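Local coordinates for Lin0012 protein (Listeria innocua, PDB 3K17) that probably acts as an ATP-dependent phosphomevalonate kinase of the GHMP family, phosphorylating phosphomevalonate in the mevalonate route to isopentenyl diphosphate, at residues A[87-92]-A[130-135]; A[126-131]-A[145-150]; A[234-239]-A[282-287]. All coordinates share one frame; numbering follows the deposited sequence.

Contact 1 (A[87-92]-A[130-135]); sequences TFLKSE and ALMTKF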
ATOM      1  N   THR A  87      29.038 -10.742   6.208  1.00 20.10           N
ATOM      2  CA  THR A  87      28.679 -11.328   7.488  1.00 20.20           C
ATOM      3  C   THR A  87      29.712 -12.387   7.886  1.00 21.36           C
ATOM      4  O   THR A  87      30.036 -12.533   9.067  1.00 19.58           O
ATOM      5  CB  THR A  87      27.279 -11.971   7.439  1.00 20.45           C
ATOM      6  OG1 THR A  87      26.293 -10.939   7.315  1.00 18.76           O
ATOM      7  CG2 THR A  87      27.004 -12.788   8.714  1.00 18.84           C
ATOM      8  N   PHE A  88      30.224 -13.124   6.903  1.00 19.90           N
ATOM      9  CA  PHE A  88      31.226 -14.144   7.194  1.00 20.45           C
ATOM     10  C   PHE A  88      32.533 -13.497   7.655  1.00 20.93           C
ATOM     11  O   PHE A  88      33.123 -13.918   8.645  1.00 23.34           O
ATOM     12  CB  PHE A  88      31.514 -15.011   5.970  1.00 21.02           C
ATOM     13  CG  PHE A  88      32.637 -15.991   6.186  1.00 22.41           C
ATOM     14  CD1 PHE A  88      32.470 -17.086   7.032  1.00 22.58           C
ATOM     15  CD2 PHE A  88      33.874 -15.786   5.597  1.00 21.70           C
ATOM     16  CE1 PHE A  88      33.524 -17.958   7.292  1.00 23.96           C
ATOM     17  CE2 PHE A  88      34.936 -16.652   5.850  1.00 26.27           C
ATOM     18  CZ  PHE A  88      34.758 -17.744   6.704  1.00 23.60           C
ATOM     19  N   LEU A  89      32.980 -12.473   6.936  1.00 20.98           N
ATOM     20  CA  LEU A  89      34.218 -11.789   7.286  1.00 22.05           C
ATOM     21  C   LEU A  89      34.156 -11.168   8.681  1.00 24.14           C
ATOM     22  O   LEU A  89      35.141 -11.181   9.417  1.00 24.88           O
ATOM     23  CB  LEU A  89      34.553 -10.723   6.239  1.00 20.99           C
ATOM     24  CG  LEU A  89      34.963 -11.260   4.860  1.00 20.11           C
ATOM     25  CD1 LEU A  89      35.095 -10.115   3.871  1.00 17.09           C
ATOM     26  CD2 LEU A  89      36.279 -12.021   4.974  1.00 20.98           C
ATOM     27  N   LYS A  90      33.007 -10.626   9.056  1.00 23.27           N
ATOM     28  CA  LYS A  90      32.896 -10.040  10.379  1.00 24.85           C
ATOM     29  C   LYS A  90      32.957 -11.120  11.455  1.00 25.94           C
ATOM     30  O   LYS A  90      33.459 -10.876  12.550  1.00 28.66           O
ATOM     31  CB  LYS A  90      31.601  -9.253  10.518  1.00 24.44           C
ATOM     32  CG  LYS A  90      31.591  -7.925   9.786  1.00 28.38           C
ATOM     33  CD  LYS A  90      30.283  -7.213  10.067  1.00 31.13           C
ATOM     34  CE  LYS A  90      30.287  -5.800   9.545  1.00 31.76           C
ATOM     35  NZ  LYS A  90      29.094  -5.063  10.047  1.00 35.72           N
ATOM     36  N   SER A  91      32.450 -12.313  11.151  1.00 24.03           N
ATOM     37  CA  SER A  91      32.481 -13.395  12.125  1.00 27.30           C
ATOM     38  C   SER A  91      33.925 -13.831  12.358  1.00 27.86           C
ATOM     39  O   SER A  91      34.250 -14.350  13.418  1.00 27.76           O
ATOM     40  CB  SER A  91      31.643 -14.594  11.655  1.00 25.91           C
ATOM     41  OG  SER A  91      32.244 -15.257  10.556  1.00 27.90           O
ATOM     42  N   GLU A  92      34.783 -13.626  11.361  1.00 29.04           N
ATOM     43  CA  GLU A  92      36.197 -13.978  11.483  1.00 30.67           C
ATOM     44  C   GLU A  92      37.002 -12.799  12.027  1.00 31.17           C
ATOM     45  O   GLU A  92      38.221 -12.873  12.133  1.00 32.98           O
ATOM     46  CB  GLU A  92      36.771 -14.395  10.125  1.00 30.31           C
ATOM     47  CG  GLU A  92      36.341 -15.770   9.652  1.00 34.75           C
ATOM     48  CD  GLU A  92      36.801 -16.881  10.586  1.00 38.00           C
ATOM     49  OE1 GLU A  92      37.976 -16.852  11.013  1.00 39.38           O
ATOM     50  OE2 GLU A  92      35.992 -17.787  10.883  1.00 39.33           O
ATOM     51  N   ALA A 130      36.297 -13.047  -5.231  1.00 16.96           N
ATOM     52  CA  ALA A 130      36.934 -11.736  -5.182  1.00 17.62           C
ATOM     53  C   ALA A 130      37.079 -11.198  -3.757  1.00 18.02           C
ATOM     54  O   ALA A 130      38.123 -10.667  -3.402  1.00 21.06           O
ATOM     55  CB  ALA A 130      36.154 -10.737  -6.035  1.00 17.02           C
ATOM     56  N   LEU A 131      36.041 -11.329  -2.937  1.00 19.78           N
ATOM     57  CA  LEU A 131      36.108 -10.811  -1.572  1.00 18.83           C
ATOM     58  C   LEU A 131      36.958 -11.678  -0.651  1.00 20.68           C
ATOM     59  O   LEU A 131      37.598 -11.164   0.267  1.00 19.78           O
ATOM     60  CB  LEU A 131      34.700 -10.636  -0.979  1.00 17.96           C
ATOM     61  CG  LEU A 131      33.866  -9.505  -1.616  1.00 19.56           C
ATOM     62  CD1 LEU A 131      32.445  -9.516  -1.083  1.00 15.71           C
ATOM     63  CD2 LEU A 131      34.528  -8.170  -1.333  1.00 18.43           C
HETATM   64  N   MSE A 132      36.956 -12.989  -0.876  1.00 20.60           N
HETATM   65  CA  MSE A 132      37.769 -13.862  -0.047  1.00 22.49           C
HETATM   66  C   MSE A 132      39.244 -13.669  -0.394  1.00 22.64           C
HETATM   67  O   MSE A 132      40.089 -13.595   0.498  1.00 23.79           O
HETATM   68  CB  MSE A 132      37.372 -15.327  -0.225  1.00 22.46           C
HETATM   69  CG  MSE A 132      35.999 -15.684   0.343  1.00 24.61           C
HETATM   70 SE   MSE A 132      35.720 -15.187   2.197  1.00 35.40          SE
HETATM   71  CE  MSE A 132      34.859 -13.458   1.922  1.00 28.91           C
ATOM     72  N   THR A 133      39.556 -13.572  -1.682  1.00 21.97           N
ATOM     73  CA  THR A 133      40.943 -13.382  -2.096  1.00 24.17           C
ATOM     74  C   THR A 133      41.462 -12.070  -1.503  1.00 25.17           C
ATOM     75  O   THR A 133      42.607 -11.980  -1.059  1.00 25.19           O
ATOM     76  CB  THR A 133      41.082 -13.321  -3.637  1.00 24.37           C
ATOM     77  OG1 THR A 133      40.657 -14.561  -4.211  1.00 24.15           O
ATOM     78  CG2 THR A 133      42.537 -13.074  -4.036  1.00 26.26           C
ATOM     79  N   LYS A 134      40.594 -11.066  -1.478  1.00 24.36           N
ATOM     80  CA  LYS A 134      40.929  -9.746  -0.961  1.00 24.34           C
ATOM     81  C   LYS A 134      40.996  -9.626   0.563  1.00 26.16           C
ATOM     82  O   LYS A 134      41.867  -8.935   1.089  1.00 27.72           O
ATOM     83  CB  LYS A 134      39.914  -8.726  -1.494  1.00 25.12           C
ATOM     84  CG  LYS A 134      40.053  -7.321  -0.933  1.00 24.30           C
ATOM     85  CD  LYS A 134      41.342  -6.650  -1.394  1.00 27.40           C
ATOM     86  CE  LYS A 134      41.413  -5.211  -0.896  1.00 29.64           C
ATOM     87  NZ  LYS A 134      42.667  -4.531  -1.328  1.00 30.21           N
ATOM     88  N   PHE A 135      40.094 -10.298   1.274  1.00 24.88           N
ATOM     89  CA  PHE A 135      40.047 -10.175   2.732  1.00 24.95           C
ATOM     90  C   PHE A 135      40.365 -11.404   3.588  1.00 25.32           C
ATOM     91  O   PHE A 135      40.661 -11.261   4.769  1.00 25.41           O
ATOM     92  CB  PHE A 135      38.668  -9.650   3.153  1.00 21.99           C
ATOM     93  CG  PHE A 135      38.350  -8.271   2.635  1.00 21.30           C
ATOM     94  CD1 PHE A 135      38.933  -7.144   3.208  1.00 21.68           C
ATOM     95  CD2 PHE A 135      37.476  -8.102   1.559  1.00 20.50           C
ATOM     96  CE1 PHE A 135      38.656  -5.868   2.719  1.00 21.96           C
ATOM     97  CE2 PHE A 135      37.190  -6.826   1.060  1.00 17.50           C
ATOM     98  CZ  PHE A 135      37.780  -5.710   1.640  1.00 20.40           C
TER

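Contact 2 (A[126-131]-A[145-150]); sequences AVINAL and FKLAAL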
ATOM      1  N   ALA A 126      31.983 -15.323  -8.506  1.00 13.63           N
ATOM      2  CA  ALA A 126      32.972 -14.281  -8.751  1.00 15.45           C
ATOM      3  C   ALA A 126      33.056 -13.339  -7.545  1.00 18.22           C
ATOM      4  O   ALA A 126      34.152 -12.958  -7.114  1.00 18.49           O
ATOM      5  CB  ALA A 126      32.618 -13.492 -10.024  1.00 11.70           C
ATOM      6  N   VAL A 127      31.900 -12.969  -6.998  1.00 15.12           N
ATOM      7  CA  VAL A 127      31.875 -12.089  -5.841  1.00 13.57           C
ATOM      8  C   VAL A 127      32.539 -12.765  -4.632  1.00 15.50           C
ATOM      9  O   VAL A 127      33.392 -12.166  -3.965  1.00 14.04           O
ATOM     10  CB  VAL A 127      30.417 -11.692  -5.476  1.00 13.94           C
ATOM     11  CG1 VAL A 127      30.373 -11.012  -4.099  1.00  9.28           C
ATOM     12  CG2 VAL A 127      29.856 -10.749  -6.556  1.00 11.38           C
ATOM     13  N   ILE A 128      32.160 -14.010  -4.355  1.00 12.91           N
ATOM     14  CA  ILE A 128      32.730 -14.713  -3.208  1.00 15.41           C
ATOM     15  C   ILE A 128      34.245 -14.840  -3.361  1.00 17.12           C
ATOM     16  O   ILE A 128      34.996 -14.542  -2.431  1.00 17.80           O
ATOM     17  CB  ILE A 128      32.098 -16.117  -3.031  1.00 17.27           C
ATOM     18  CG1 ILE A 128      30.593 -15.981  -2.729  1.00 15.00           C
ATOM     19  CG2 ILE A 128      32.825 -16.893  -1.910  1.00 15.98           C
ATOM     20  CD1 ILE A 128      30.261 -15.154  -1.497  1.00 13.41           C
ATOM     21  N   ASN A 129      34.697 -15.275  -4.534  1.00 18.37           N
ATOM     22  CA  ASN A 129      36.130 -15.416  -4.761  1.00 19.40           C
ATOM     23  C   ASN A 129      36.869 -14.100  -4.659  1.00 19.89           C
ATOM     24  O   ASN A 129      37.949 -14.041  -4.066  1.00 19.03           O
ATOM     25  CB  ASN A 129      36.420 -16.047  -6.115  1.00 19.73           C
ATOM     26  CG  ASN A 129      36.541 -17.549  -6.028  1.00 22.40           C
ATOM     27  OD1 ASN A 129      36.898 -18.082  -4.985  1.00 29.31           O
ATOM     28  ND2 ASN A 129      36.264 -18.237  -7.122  1.00 26.16           N
ATOM     29  N   ALA A 130      36.297 -13.047  -5.231  1.00 16.96           N
ATOM     30  CA  ALA A 130      36.934 -11.736  -5.182  1.00 17.62           C
ATOM     31  C   ALA A 130      37.079 -11.198  -3.757  1.00 18.02           C
ATOM     32  O   ALA A 130      38.123 -10.667  -3.402  1.00 21.06           O
ATOM     33  CB  ALA A 130      36.154 -10.737  -6.035  1.00 17.02           C
ATOM     34  N   LEU A 131      36.041 -11.329  -2.937  1.00 19.78           N
ATOM     35  CA  LEU A 131      36.108 -10.811  -1.572  1.00 18.83           C
ATOM     36  C   LEU A 131      36.958 -11.678  -0.651  1.00 20.68           C
ATOM     37  O   LEU A 131      37.598 -11.164   0.267  1.00 19.78           O
ATOM     38  CB  LEU A 131      34.700 -10.636  -0.979  1.00 17.96           C
ATOM     39  CG  LEU A 131      33.866  -9.505  -1.616  1.00 19.56           C
ATOM     40  CD1 LEU A 131      32.445  -9.516  -1.083  1.00 15.71           C
ATOM     41  CD2 LEU A 131      34.528  -8.170  -1.333  1.00 18.43           C
ATOM     42  N   PHE A 145      32.437 -22.485  -1.452  1.00 18.75           N
ATOM     43  CA  PHE A 145      31.297 -23.071  -2.135  1.00 17.55           C
ATOM     44  C   PHE A 145      30.061 -22.903  -1.258  1.00 16.95           C
ATOM     45  O   PHE A 145      28.987 -22.568  -1.750  1.00 15.84           O
ATOM     46  CB  PHE A 145      31.496 -24.564  -2.397  1.00 17.14           C
ATOM     47  CG  PHE A 145      30.223 -25.276  -2.734  1.00 17.16           C
ATOM     48  CD1 PHE A 145      29.660 -25.165  -4.005  1.00 14.20           C
ATOM     49  CD2 PHE A 145      29.543 -26.002  -1.759  1.00 17.18           C
ATOM     50  CE1 PHE A 145      28.438 -25.765  -4.297  1.00 13.95           C
ATOM     51  CE2 PHE A 145      28.316 -26.606  -2.047  1.00 17.15           C
ATOM     52  CZ  PHE A 145      27.766 -26.484  -3.321  1.00 14.79           C
ATOM     53  N   LYS A 146      30.220 -23.157   0.039  1.00 18.21           N
ATOM     54  CA  LYS A 146      29.114 -23.046   0.983  1.00 18.92           C
ATOM     55  C   LYS A 146      28.543 -21.625   1.036  1.00 17.97           C
ATOM     56  O   LYS A 146      27.335 -21.444   1.096  1.00 16.16           O
ATOM     57  CB  LYS A 146      29.563 -23.468   2.390  1.00 23.06           C
ATOM     58  CG  LYS A 146      29.882 -24.952   2.549  1.00 23.83           C
ATOM     59  CD  LYS A 146      30.291 -25.238   3.986  1.00 26.50           C
ATOM     60  CE  LYS A 146      30.668 -26.696   4.204  1.00 29.33           C
ATOM     61  NZ  LYS A 146      31.082 -26.930   5.622  1.00 31.44           N
ATOM     62  N   LEU A 147      29.412 -20.622   1.044  1.00 18.02           N
ATOM     63  CA  LEU A 147      28.945 -19.240   1.063  1.00 17.42           C
ATOM     64  C   LEU A 147      28.161 -18.975  -0.227  1.00 15.87           C
ATOM     65  O   LEU A 147      27.045 -18.470  -0.192  1.00 15.72           O
ATOM     66  CB  LEU A 147      30.132 -18.276   1.152  1.00 17.40           C
ATOM     67  CG  LEU A 147      30.923 -18.256   2.464  1.00 20.37           C
ATOM     68  CD1 LEU A 147      32.187 -17.426   2.283  1.00 18.98           C
ATOM     69  CD2 LEU A 147      30.056 -17.687   3.590  1.00 20.19           C
ATOM     70  N   ALA A 148      28.753 -19.346  -1.360  1.00 14.43           N
ATOM     71  CA  ALA A 148      28.131 -19.146  -2.662  1.00 13.68           C
ATOM     72  C   ALA A 148      26.823 -19.920  -2.810  1.00 14.77           C
ATOM     73  O   ALA A 148      25.854 -19.417  -3.402  1.00 14.58           O
ATOM     74  CB  ALA A 148      29.108 -19.543  -3.769  1.00 12.30           C
ATOM     75  N   ALA A 149      26.792 -21.138  -2.277  1.00 15.34           N
ATOM     76  CA  ALA A 149      25.602 -21.979  -2.352  1.00 16.63           C
ATOM     77  C   ALA A 149      24.446 -21.433  -1.505  1.00 18.23           C
ATOM     78  O   ALA A 149      23.296 -21.413  -1.957  1.00 17.69           O
ATOM     79  CB  ALA A 149      25.937 -23.406  -1.918  1.00 19.49           C
ATOM     80  N   LEU A 150      24.745 -21.012  -0.278  1.00 16.59           N
ATOM     81  CA  LEU A 150      23.714 -20.451   0.595  1.00 17.79           C
ATOM     82  C   LEU A 150      23.154 -19.193  -0.059  1.00 16.59           C
ATOM     83  O   LEU A 150      21.948 -18.988  -0.097  1.00 16.76           O
ATOM     84  CB  LEU A 150      24.291 -20.075   1.961  1.00 16.44           C
ATOM     85  CG  LEU A 150      24.629 -21.202   2.940  1.00 19.89           C
ATOM     86  CD1 LEU A 150      25.216 -20.626   4.223  1.00 18.66           C
ATOM     87  CD2 LEU A 150      23.366 -21.993   3.248  1.00 19.53           C
TER

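Contact 3 (A[234-239]-A[282-287]); sequences HAFKQE and QELGTK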
ATOM      1  N   HIS A 234       8.125 -29.662 -10.614  1.00 42.61           N
ATOM      2  CA  HIS A 234       7.879 -29.826  -9.188  1.00 44.11           C
ATOM      3  C   HIS A 234       6.426 -30.236  -8.966  1.00 44.35           C
ATOM      4  O   HIS A 234       6.131 -31.079  -8.118  1.00 45.08           O
ATOM      5  CB  HIS A 234       8.156 -28.528  -8.437  1.00 46.47           C
ATOM      6  CG  HIS A 234       7.963 -28.642  -6.957  1.00 49.31           C
ATOM      7  ND1 HIS A 234       8.819 -29.360  -6.150  1.00 49.91           N
ATOM      8  CD2 HIS A 234       6.993 -28.163  -6.144  1.00 49.47           C
ATOM      9  CE1 HIS A 234       8.384 -29.318  -4.903  1.00 50.69           C
ATOM     10  NE2 HIS A 234       7.278 -28.598  -4.872  1.00 49.96           N
ATOM     11  N   ALA A 235       5.524 -29.634  -9.732  1.00 43.39           N
ATOM     12  CA  ALA A 235       4.107 -29.949  -9.619  1.00 43.00           C
ATOM     13  C   ALA A 235       3.876 -31.375 -10.099  1.00 42.85           C
ATOM     14  O   ALA A 235       3.083 -32.113  -9.517  1.00 42.37           O
ATOM     15  CB  ALA A 235       3.282 -28.978 -10.446  1.00 42.66           C
ATOM     16  N   PHE A 236       4.572 -31.755 -11.167  1.00 42.14           N
ATOM     17  CA  PHE A 236       4.451 -33.100 -11.707  1.00 42.46           C
ATOM     18  C   PHE A 236       4.817 -34.095 -10.612  1.00 43.19           C
ATOM     19  O   PHE A 236       4.190 -35.143 -10.468  1.00 43.32           O
ATOM     20  CB  PHE A 236       5.391 -33.286 -12.897  1.00 41.67           C
ATOM     21  CG  PHE A 236       5.464 -34.703 -13.387  1.00 40.85           C
ATOM     22  CD1 PHE A 236       4.357 -35.304 -13.980  1.00 40.74           C
ATOM     23  CD2 PHE A 236       6.627 -35.446 -13.229  1.00 39.83           C
ATOM     24  CE1 PHE A 236       4.406 -36.628 -14.408  1.00 40.16           C
ATOM     25  CE2 PHE A 236       6.688 -36.774 -13.654  1.00 40.82           C
ATOM     26  CZ  PHE A 236       5.575 -37.365 -14.244  1.00 39.81           C
ATOM     27  N   LYS A 237       5.847 -33.756  -9.847  1.00 43.03           N
ATOM     28  CA  LYS A 237       6.311 -34.595  -8.753  1.00 44.12           C
ATOM     29  C   LYS A 237       5.178 -34.869  -7.757  1.00 44.69           C
ATOM     30  O   LYS A 237       5.093 -35.955  -7.185  1.00 42.72           O
ATOM     31  CB  LYS A 237       7.478 -33.904  -8.043  1.00 43.95           C
ATOM     32  CG  LYS A 237       8.003 -34.630  -6.820  1.00 46.01           C
ATOM     33  CD  LYS A 237       9.158 -33.866  -6.187  1.00 46.24           C
ATOM     34  CE  LYS A 237       9.638 -34.548  -4.917  1.00 47.39           C
ATOM     35  NZ  LYS A 237      10.767 -33.811  -4.280  1.00 47.75           N
ATOM     36  N   GLN A 238       4.309 -33.883  -7.565  1.00 46.64           N
ATOM     37  CA  GLN A 238       3.186 -34.005  -6.637  1.00 49.50           C
ATOM     38  C   GLN A 238       1.983 -34.659  -7.316  1.00 51.07           C
ATOM     39  O   GLN A 238       1.202 -35.362  -6.682  1.00 52.37           O
ATOM     40  CB  GLN A 238       2.779 -32.623  -6.129  1.00 50.38           C
ATOM     41  CG  GLN A 238       3.947 -31.715  -5.776  1.00 52.25           C
ATOM     42  CD  GLN A 238       4.734 -32.194  -4.572  1.00 53.78           C
ATOM     43  OE1 GLN A 238       5.778 -31.632  -4.239  1.00 54.70           O
ATOM     44  NE2 GLN A 238       4.233 -33.229  -3.906  1.00 53.29           N
ATOM     45  N   GLU A 239       1.850 -34.411  -8.614  1.00 53.34           N
ATOM     46  CA  GLU A 239       0.754 -34.936  -9.421  1.00 55.04           C
ATOM     47  C   GLU A 239       0.993 -36.374  -9.889  1.00 54.64           C
ATOM     48  O   GLU A 239       0.072 -37.035 -10.366  1.00 55.02           O
ATOM     49  CB  GLU A 239       0.548 -34.016 -10.635  1.00 57.37           C
ATOM     50  CG  GLU A 239      -0.306 -34.575 -11.769  1.00 62.32           C
ATOM     51  CD  GLU A 239      -1.786 -34.622 -11.440  1.00 65.76           C
ATOM     52  OE1 GLU A 239      -2.175 -35.366 -10.513  1.00 67.34           O
ATOM     53  OE2 GLU A 239      -2.563 -33.912 -12.116  1.00 67.45           O
ATOM     54  N   GLN A 282      13.371 -37.158 -21.980  1.00 36.37           N
ATOM     55  CA  GLN A 282      12.331 -37.046 -22.998  1.00 37.66           C
ATOM     56  C   GLN A 282      11.043 -37.570 -22.376  1.00 38.38           C
ATOM     57  O   GLN A 282       9.975 -36.984 -22.541  1.00 39.01           O
ATOM     58  CB  GLN A 282      12.666 -37.902 -24.226  1.00 39.69           C
ATOM     59  CG  GLN A 282      13.901 -37.484 -25.010  1.00 39.53           C
ATOM     60  CD  GLN A 282      14.116 -38.347 -26.247  1.00 41.34           C
ATOM     61  OE1 GLN A 282      14.241 -39.569 -26.155  1.00 41.03           O
ATOM     62  NE2 GLN A 282      14.159 -37.712 -27.408  1.00 39.85           N
ATOM     63  N   GLU A 283      11.162 -38.684 -21.658  1.00 39.14           N
ATOM     64  CA  GLU A 283      10.025 -39.315 -20.999  1.00 40.59           C
ATOM     65  C   GLU A 283       9.419 -38.369 -19.969  1.00 39.53           C
ATOM     66  O   GLU A 283       8.204 -38.162 -19.935  1.00 38.39           O
ATOM     67  CB  GLU A 283      10.472 -40.600 -20.301  1.00 44.16           C
ATOM     68  CG  GLU A 283      11.204 -41.575 -21.204  1.00 50.34           C
ATOM     69  CD  GLU A 283      10.300 -42.209 -22.243  1.00 55.01           C
ATOM     70  OE1 GLU A 283      10.828 -42.873 -23.164  1.00 57.67           O
ATOM     71  OE2 GLU A 283       9.063 -42.051 -22.134  1.00 57.37           O
ATOM     72  N   LEU A 284      10.278 -37.810 -19.123  1.00 38.37           N
ATOM     73  CA  LEU A 284       9.842 -36.882 -18.089  1.00 37.23           C
ATOM     74  C   LEU A 284       9.093 -35.718 -18.722  1.00 36.78           C
ATOM     75  O   LEU A 284       8.022 -35.332 -18.257  1.00 37.07           O
ATOM     76  CB  LEU A 284      11.050 -36.359 -17.298  1.00 35.52           C
ATOM     77  CG  LEU A 284      10.766 -35.260 -16.267  1.00 33.90           C
ATOM     78  CD1 LEU A 284       9.735 -35.750 -15.268  1.00 33.74           C
ATOM     79  CD2 LEU A 284      12.055 -34.868 -15.554  1.00 35.01           C
ATOM     80  N   GLY A 285       9.666 -35.167 -19.787  1.00 36.76           N
ATOM     81  CA  GLY A 285       9.043 -34.049 -20.467  1.00 38.25           C
ATOM     82  C   GLY A 285       7.666 -34.406 -20.990  1.00 39.02           C
ATOM     83  O   GLY A 285       6.720 -33.623 -20.881  1.00 38.38           O
ATOM     84  N   THR A 286       7.559 -35.604 -21.556  1.00 39.71           N
ATOM     85  CA  THR A 286       6.303 -36.087 -22.109  1.00 40.55           C
ATOM     86  C   THR A 286       5.257 -36.280 -21.022  1.00 41.23           C
ATOM     87  O   THR A 286       4.159 -35.733 -21.105  1.00 42.77           O
ATOM     88  CB  THR A 286       6.504 -37.428 -22.844  1.00 40.48           C
ATOM     89  OG1 THR A 286       7.320 -37.218 -24.003  1.00 38.18           O
ATOM     90  CG2 THR A 286       5.160 -38.019 -23.263  1.00 41.09           C
ATOM     91  N   LYS A 287       5.603 -37.054 -20.001  1.00 41.74           N
ATOM     92  CA  LYS A 287       4.681 -37.327 -18.905  1.00 41.91           C
ATOM     93  C   LYS A 287       4.215 -36.075 -18.167  1.00 41.93           C
ATOM     94  O   LYS A 287       3.029 -35.929 -17.869  1.00 42.64           O
ATOM     95  CB  LYS A 287       5.319 -38.294 -17.908  1.00 43.21           C
ATOM     96  CG  LYS A 287       5.717 -39.635 -18.497  1.00 45.20           C
ATOM     97  CD  LYS A 287       6.296 -40.533 -17.419  1.00 47.44           C
ATOM     98  CE  LYS A 287       6.758 -41.870 -17.976  1.00 49.04           C
ATOM     99  NZ  LYS A 287       7.295 -42.744 -16.887  1.00 48.56           N
TER

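Contact 1 (A[87-92]-A[130-135])
M132 turns its selenium toward F88 and its methyl toward L89 because its chain bends twice, at chi2 and again at chi3 (95°). F88 answers with CG anti to the backbone N (chi1 174°), which carries its ring out toward the second helix. M132 is a selenomethionine, so the heavy atom at the bend is SE. M132 SE lies 3.9 Å from F88 CD2 and nearly as close to F88 CE2, so it sits by the CD2-CE2 bond and approaches obliquely. This is a Met-aromatic contact, with M132 SE 5.0 Å from the centroid of the F88 ring.

L89 fills the other half of the interface. Its isobutyl end runs past M132 in the opposite direction, and M132 CE comes within 3.7 Å of L89 CD2. Both methyls of L89 also press on F135 CB from one side. L89 CD1 is 3.7 Å from F135 CB, and CD2 is almost as near. The near part of the F135 ring, CG and CD2, still touches L89 CD1; the far end leads away. K134 CG lies over one face of that ring, near the rim, and L131 CD2 meets its edge in plane. No hydrogen bond joins the two segments, and the contact is apolar throughout.

The short axes run nearly parallel, at 24° and 11.5 Å apart. This is the C-terminal end of helix 76-91 against that of helix 119-135. F88 also packs on L192 and M196 of helix 192-197. Beyond helix 119-135 lies strand 37-45, where A130 touches L41 and K134 forms a salt bridge to D45.

Contact 2 (A[126-131]-A[145-150])
I128 meets L147 and A148 where helices 119-135 and 141-156 pack together in the N-terminal domain of the GHMP kinase fold. Along 126-131, A126 comes first and faces strands 7-18 and 37-45, as A130 does one turn later. V127 turns to helix 76-91, as L131 does at the end of the segment. I128 is the one residue of this segment that reaches across to 145-150. Its CG1 branch does the touching. CG1 sits anti to the carbonyl carbon (chi1 -63°), and a second bend at chi2 (-58°) sets CD1 beside L147. I128 and L147 come together at a slant, with I128 CD1 4.1 Å from L147 CB. N129 points to V9 and I11 of strand 7-18, and its OD1 accepts a hydrogen bond from K144 NZ, just before the second segment. The helix thus lies between the sheet and its helical neighbours. The backbones are nearest at I128 and A148, whose CA atoms are 6.4 Å apart. The A148 side chain is a single methyl: I128 CG1 lies 4.0 Å from A148 CB and equally near A148 CA.

Contact 3 (A[234-239]-A[282-287])
The two helical segments come nearest at F236 and K287, whose CA atoms are 8.4 Å apart, so side chains must bridge the gap. F236 does most of this. Its CG stands anti to the backbone N (chi1 172°), and the ring projects toward 282-287. Ring atoms CD2 and CE2 meet L284. F236 CE2 is 3.6 Å from L284 CD1, and F236 CD2 is almost as close to the same methyl. L284 brings its CD1 branch forward by a similar first torsion (chi1 174°), although its CB bond does not aim at the other helix. The far end of the ring meets K287. F236 CZ lies 3.8 Å from K287 CB, and F236 CE1 is equally close to K287 O. Both approaches to the ring are oblique. K287 contributes its CB and its backbone carbonyl, while the extended chain beyond CG leads away.

The contact joins the last turns of helix 226-239 to the end of helix 267-288, in the C-terminal half of this GHMP kinase. Helix 241-264 lies against both: N243 touches F236 and K287, and F247 touches L284. No hydrogen bond crosses between the segments.

On the second helix, Q282 O is gripped twice by T286. T286 N gives the usual helical bond, and T286 OG1 donates at 3.0 Å to Q282 O. The hydroxyl comes from above the carbonyl plane, 36° out of it, and the amide comes from the opposite face. The first helix also faces a second subunit. H234, A235 and Q238 pack on S231 of that neighbouring chain, and Q238 O accepts a hydrogen bond from its K228 NZ.

How the contacts relate
Contacts 1 and 2 are adjacent and touch, with centres about 10 Å apart. Both use helix 119-135 and share A130 and L131. Contact 2 begins on that helix, where contact 1 ends. L147 of contact 2 reaches the other pair: L147 CD2 is 3.9 Å from F88 CB, and L147 CD1 is 4.2 Å from M132 SE. Helices 76-91, 119-135 and 141-156 are thus knitted together in the N-terminal GHMP kinase domain. Contact 3 opens only after both have closed, on the opposite side of the chain's centre. Its centre is about 42 Å from that of contact 1 and about 33 Å from that of contact 2. It joins helices 226-239 and 267-288, so the three contacts sample both halves of the kinase.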